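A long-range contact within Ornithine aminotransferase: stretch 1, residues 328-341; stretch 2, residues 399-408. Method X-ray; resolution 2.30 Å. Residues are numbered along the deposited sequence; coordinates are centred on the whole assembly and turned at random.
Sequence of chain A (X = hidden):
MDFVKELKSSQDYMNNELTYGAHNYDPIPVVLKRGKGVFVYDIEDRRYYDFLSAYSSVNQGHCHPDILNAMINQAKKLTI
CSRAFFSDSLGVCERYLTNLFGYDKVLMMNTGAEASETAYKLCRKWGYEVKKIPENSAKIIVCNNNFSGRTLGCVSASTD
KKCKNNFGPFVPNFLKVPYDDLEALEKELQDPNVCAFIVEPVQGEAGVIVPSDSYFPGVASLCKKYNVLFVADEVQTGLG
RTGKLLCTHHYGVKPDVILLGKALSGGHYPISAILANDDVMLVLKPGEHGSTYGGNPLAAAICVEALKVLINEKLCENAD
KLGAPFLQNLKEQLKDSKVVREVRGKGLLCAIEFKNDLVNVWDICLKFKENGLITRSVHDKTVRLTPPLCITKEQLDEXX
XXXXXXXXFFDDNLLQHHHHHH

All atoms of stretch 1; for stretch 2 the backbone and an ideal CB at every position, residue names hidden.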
# COMPACT_ATOMS: atom_id res chain seq x y z
N GLN A 328 3.07 -13.21 -33.53
CA GLN A 328 2.72 -13.48 -34.92
C GLN A 328 2.55 -14.98 -35.12
O GLN A 328 1.57 -15.42 -35.72
CB GLN A 328 3.77 -12.92 -35.89
CG GLN A 328 3.38 -13.06 -37.37
CD GLN A 328 2.08 -12.33 -37.73
OE1 GLN A 328 1.90 -11.15 -37.40
NE2 GLN A 328 1.19 -13.02 -38.43
N ASN A 329 3.50 -15.75 -34.61
CA ASN A 329 3.46 -17.20 -34.66
C ASN A 329 2.18 -17.75 -34.00
O ASN A 329 1.59 -18.74 -34.44
CB ASN A 329 4.72 -17.77 -34.00
CG ASN A 329 4.76 -19.29 -34.00
OD1 ASN A 329 4.00 -19.95 -34.72
ND2 ASN A 329 5.64 -19.85 -33.18
N LEU A 330 1.74 -17.08 -32.93
CA LEU A 330 0.51 -17.46 -32.25
C LEU A 330 -0.70 -17.10 -33.11
O LEU A 330 -1.63 -17.90 -33.24
CB LEU A 330 0.43 -16.75 -30.90
CG LEU A 330 -0.46 -17.30 -29.80
CD1 LEU A 330 -0.07 -18.71 -29.45
CD2 LEU A 330 -0.36 -16.41 -28.57
N LYS A 331 -0.68 -15.91 -33.70
CA LYS A 331 -1.76 -15.47 -34.58
C LYS A 331 -1.94 -16.43 -35.76
O LYS A 331 -3.06 -16.69 -36.21
CB LYS A 331 -1.45 -14.07 -35.11
CG LYS A 331 -2.50 -13.50 -36.04
CD LYS A 331 -2.25 -12.02 -36.24
CE LYS A 331 -3.34 -11.35 -37.05
NZ LYS A 331 -3.21 -11.66 -38.49
N GLU A 332 -0.81 -16.94 -36.25
CA GLU A 332 -0.80 -17.89 -37.34
C GLU A 332 -1.40 -19.24 -36.95
O GLU A 332 -2.29 -19.75 -37.64
CB GLU A 332 0.63 -18.08 -37.88
CG GLU A 332 0.86 -17.44 -39.24
CD GLU A 332 0.13 -18.19 -40.35
OE1 GLU A 332 -0.61 -17.55 -41.14
OE2 GLU A 332 0.29 -19.43 -40.45
N GLN A 333 -0.93 -19.82 -35.85
CA GLN A 333 -1.35 -21.16 -35.46
C GLN A 333 -2.79 -21.23 -34.98
O GLN A 333 -3.34 -22.31 -34.83
CB GLN A 333 -0.42 -21.74 -34.40
CG GLN A 333 1.02 -21.88 -34.89
CD GLN A 333 1.85 -22.76 -33.99
OE1 GLN A 333 3.01 -22.45 -33.71
NE2 GLN A 333 1.27 -23.86 -33.52
N LEU A 334 -3.41 -20.07 -34.76
CA LEU A 334 -4.77 -20.01 -34.24
C LEU A 334 -5.72 -19.39 -35.24
O LEU A 334 -6.87 -19.12 -34.92
CB LEU A 334 -4.82 -19.21 -32.93
CG LEU A 334 -4.04 -19.74 -31.72
CD1 LEU A 334 -4.08 -18.74 -30.59
CD2 LEU A 334 -4.56 -21.11 -31.26
N LYS A 335 -5.23 -19.15 -36.45
CA LYS A 335 -6.01 -18.45 -37.47
C LYS A 335 -7.33 -19.15 -37.83
O LYS A 335 -8.29 -18.49 -38.21
CB LYS A 335 -5.17 -18.19 -38.73
CG LYS A 335 -4.81 -19.45 -39.50
CD LYS A 335 -3.89 -19.15 -40.68
CE LYS A 335 -3.50 -20.42 -41.42
NZ LYS A 335 -2.71 -20.11 -42.63
N ASP A 336 -7.36 -20.48 -37.72
CA ASP A 336 -8.55 -21.26 -38.08
C ASP A 336 -9.47 -21.60 -36.89
O ASP A 336 -10.52 -22.21 -37.06
CB ASP A 336 -8.14 -22.54 -38.80
CG ASP A 336 -7.40 -22.26 -40.10
OD1 ASP A 336 -7.86 -21.40 -40.89
OD2 ASP A 336 -6.35 -22.90 -40.34
N SER A 337 -9.07 -21.20 -35.69
CA SER A 337 -9.84 -21.48 -34.49
C SER A 337 -11.19 -20.77 -34.50
O SER A 337 -11.27 -19.58 -34.81
CB SER A 337 -9.05 -21.06 -33.24
OG SER A 337 -9.91 -20.88 -32.13
N LYS A 338 -12.24 -21.49 -34.12
CA LYS A 338 -13.56 -20.90 -34.07
C LYS A 338 -13.77 -20.06 -32.80
O LYS A 338 -14.45 -19.03 -32.83
CB LYS A 338 -14.62 -22.00 -34.15
CG LYS A 338 -15.89 -21.58 -34.88
CD LYS A 338 -16.77 -22.79 -35.21
CE LYS A 338 -15.95 -23.93 -35.80
NZ LYS A 338 -15.28 -23.55 -37.07
N VAL A 339 -13.18 -20.49 -31.68
CA VAL A 339 -13.41 -19.82 -30.39
C VAL A 339 -12.57 -18.56 -30.20
O VAL A 339 -12.96 -17.65 -29.47
CB VAL A 339 -13.18 -20.77 -29.18
CG1 VAL A 339 -14.13 -21.94 -29.24
CG2 VAL A 339 -11.74 -21.24 -29.13
N VAL A 340 -11.40 -18.50 -30.85
CA VAL A 340 -10.55 -17.31 -30.81
C VAL A 340 -11.12 -16.15 -31.64
O VAL A 340 -11.44 -16.32 -32.82
CB VAL A 340 -9.14 -17.62 -31.33
CG1 VAL A 340 -8.31 -16.34 -31.39
CG2 VAL A 340 -8.45 -18.68 -30.46
N ARG A 341 -11.25 -14.98 -31.02
CA ARG A 341 -11.68 -13.77 -31.71
C ARG A 341 -10.50 -12.97 -32.22
O ARG A 341 -10.51 -12.49 -33.34
CB ARG A 341 -12.51 -12.89 -30.80
CG ARG A 341 -12.63 -11.46 -31.29
CD ARG A 341 -13.97 -11.19 -31.94
NE ARG A 341 -15.07 -11.42 -31.01
CZ ARG A 341 -16.30 -11.75 -31.38
NH1 ARG A 341 -16.58 -11.89 -32.66
NH2 ARG A 341 -17.25 -11.94 -30.46
N UNK A 399 5.40 -22.98 -24.66
CA UNK A 399 4.17 -22.35 -24.20
C UNK A 399 3.20 -22.18 -25.35
O UNK A 399 1.98 -22.31 -25.16
CB UNK A 399 4.46 -21.00 -23.55
N UNK A 400 3.73 -21.93 -26.54
CA UNK A 400 2.92 -21.90 -27.74
C UNK A 400 2.20 -23.24 -27.96
O UNK A 400 1.00 -23.27 -28.27
CB UNK A 400 3.79 -21.56 -28.95
N UNK A 401 2.93 -24.34 -27.80
CA UNK A 401 2.33 -25.67 -27.93
C UNK A 401 1.16 -25.76 -26.97
O UNK A 401 0.07 -26.22 -27.32
CB UNK A 401 3.35 -26.78 -27.65
N UNK A 402 1.40 -25.30 -25.74
CA UNK A 402 0.42 -25.42 -24.68
C UNK A 402 -0.83 -24.63 -25.00
O UNK A 402 -1.93 -25.15 -24.89
CB UNK A 402 1.01 -24.95 -23.35
N UNK A 403 -0.65 -23.37 -25.39
CA UNK A 403 -1.77 -22.52 -25.79
C UNK A 403 -2.57 -23.12 -26.96
O UNK A 403 -3.81 -23.13 -26.93
CB UNK A 403 -1.25 -21.13 -26.17
N UNK A 404 -1.87 -23.61 -27.98
CA UNK A 404 -2.53 -24.19 -29.14
C UNK A 404 -3.35 -25.43 -28.77
O UNK A 404 -4.52 -25.57 -29.14
CB UNK A 404 -1.49 -24.55 -30.21
N UNK A 405 -2.73 -26.33 -28.01
CA UNK A 405 -3.38 -27.55 -27.54
C UNK A 405 -4.63 -27.26 -26.70
O UNK A 405 -5.62 -27.99 -26.79
CB UNK A 405 -2.39 -28.38 -26.72
N UNK A 406 -4.59 -26.18 -25.92
CA UNK A 406 -5.71 -25.83 -25.02
C UNK A 406 -6.87 -25.24 -25.81
O UNK A 406 -8.03 -25.58 -25.58
CB UNK A 406 -5.25 -24.84 -23.95
N UNK A 407 -6.55 -24.35 -26.75
CA UNK A 407 -7.57 -23.80 -27.63
C UNK A 407 -8.17 -24.93 -28.48
O UNK A 407 -9.39 -25.00 -28.65
CB UNK A 407 -6.98 -22.70 -28.52
N UNK A 408 -7.31 -25.79 -29.00
CA UNK A 408 -7.73 -26.92 -29.82
C UNK A 408 -8.85 -27.70 -29.14
O UNK A 408 -9.87 -28.01 -29.76
CB UNK A 408 -6.54 -27.84 -30.11

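Stretch 2 is helical throughout, and it runs at 26° to helix 328-333 with the axes 10.7 Å apart at their closest, a spacing that leaves room for side chains of moderate size between them. The positions whose CB faces stretch 1 are 400, 403, 404 and 407, the familiar three- and four-residue spacing of one helical face.

Position 399 has nothing of stretch 1 within 5.5 Å of its ideal CB, so this contact hardly restricts it. The deposited residue is Cys399, whose backbone O accepts the helical hydrogen bond from the backbone N of position 403.

At position 400 the CB points toward stretch 1, and its surroundings are mixed: Leu330 CD1 lies 4.8 Å from the ideal CB of position 400, and the side-chain amides of Asn329 and Gln333 are close by. The CA atoms of Leu330 and position 400 are only 6.8 Å apart, which favours a small or branched residue such as alanine, valine, serine or threonine. It is Thr400. Its chi1 is m, and the methyl does the packing, with CG2 4.2 Å from Leu330 CD1; OG1 is hydrogen-bonded elsewhere in the structure.

Positions 401 and 402 find no partner near their ideal CB. At 401 the CB points away, so a polar or charged residue would be suitable, and Glu401 is exposed there. Position 402 is out of reach, so stretch 1 sets no preference and many residues would do; it is Ile402, which makes no contact with stretch 1.

Position 403 again points toward stretch 1. Its ideal CB is 4.2 Å from Leu330 CD1, with no polar group of stretch 1 comparably near, so an aliphatic residue is expected: valine, leucine, isoleucine or methionine. Ile403 places CG2 4.0 Å from Leu330 CD1, a hydrocarbon contact.

At 404 the CB looks toward both the Gln333 side chain and Leu334 CD2, and Leu334 CD2 is 4.7 Å from the ideal CB of position 404. The backbones are close, the CA atoms of Leu334 and position 404 being 7.0 Å apart, so a compact residue such as alanine, valine or threonine would fit. Val404, with chi1 t, sends CG2 to 4.3 Å from Leu334 CD2; the same methyl packs against the end of the Gln333 side chain.

Positions 405 and 406 lie out of reach of stretch 1. Many residues could stand at either; they are Lys405, fully extended, and Thr406.

Position 407 faces the segment after the first helix. Leu334 CD2 is 4.0 Å from its ideal CB and Val340 CG2 4.7 Å, so a small aliphatic side chain is the natural choice. Val407 has the largest covered area in stretch 2. Its CB lies 4.0 Å from Leu334 CD2, while CG1 approaches Val339 CG2 at 3.8 Å and Val340 CG2 at 3.7 Å. Ser337 OG, 3.5 Å from Val407 CG1, accepts a hydrogen bond from Val340 N, so the valine need not offer it a polar partner.

At 408 the CB points away, leaving space for a long polar chain, and Lys408 extends outward there.

Stretch 2 (399-408) CTEIIVKTVK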
# COMPACT_ATOMS: atom_id res chain seq x y z
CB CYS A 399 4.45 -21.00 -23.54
SG CYS A 399 5.24 -21.19 -21.95
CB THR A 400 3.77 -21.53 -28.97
OG1 THR A 400 4.32 -20.22 -28.78
CG2 THR A 400 2.94 -21.55 -30.24
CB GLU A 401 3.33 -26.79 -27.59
CG GLU A 401 4.66 -26.73 -28.31
CD GLU A 401 4.70 -27.60 -29.55
OE1 GLU A 401 3.74 -27.56 -30.34
OE2 GLU A 401 5.70 -28.33 -29.74
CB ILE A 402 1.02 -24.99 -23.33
CG1 ILE A 402 2.10 -25.99 -22.90
CG2 ILE A 402 -0.06 -24.88 -22.27
CD1 ILE A 402 2.85 -25.60 -21.64
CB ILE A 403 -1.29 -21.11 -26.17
CG1 ILE A 403 -0.64 -20.44 -24.96
CG2 ILE A 403 -2.45 -20.28 -26.68
CD1 ILE A 403 0.08 -19.17 -25.29
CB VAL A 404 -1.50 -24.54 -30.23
CG1 VAL A 404 -2.17 -25.29 -31.38
CG2 VAL A 404 -0.85 -23.28 -30.75
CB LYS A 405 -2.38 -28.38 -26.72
CG LYS A 405 -2.96 -29.62 -26.05
CD LYS A 405 -1.90 -30.29 -25.18
CE LYS A 405 -2.47 -31.46 -24.40
NZ LYS A 405 -1.50 -31.92 -23.38
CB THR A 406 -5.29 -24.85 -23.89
OG1 THR A 406 -4.24 -25.42 -23.10
CG2 THR A 406 -6.48 -24.53 -22.96
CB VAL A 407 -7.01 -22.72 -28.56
CG1 VAL A 407 -8.10 -22.24 -29.52
CG2 VAL A 407 -6.47 -21.55 -27.74
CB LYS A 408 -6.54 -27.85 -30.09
CG LYS A 408 -6.73 -28.81 -31.25
CD LYS A 408 -5.63 -29.86 -31.25
CE LYS A 408 -5.76 -30.82 -32.43
NZ LYS A 408 -7.04 -31.61 -32.45
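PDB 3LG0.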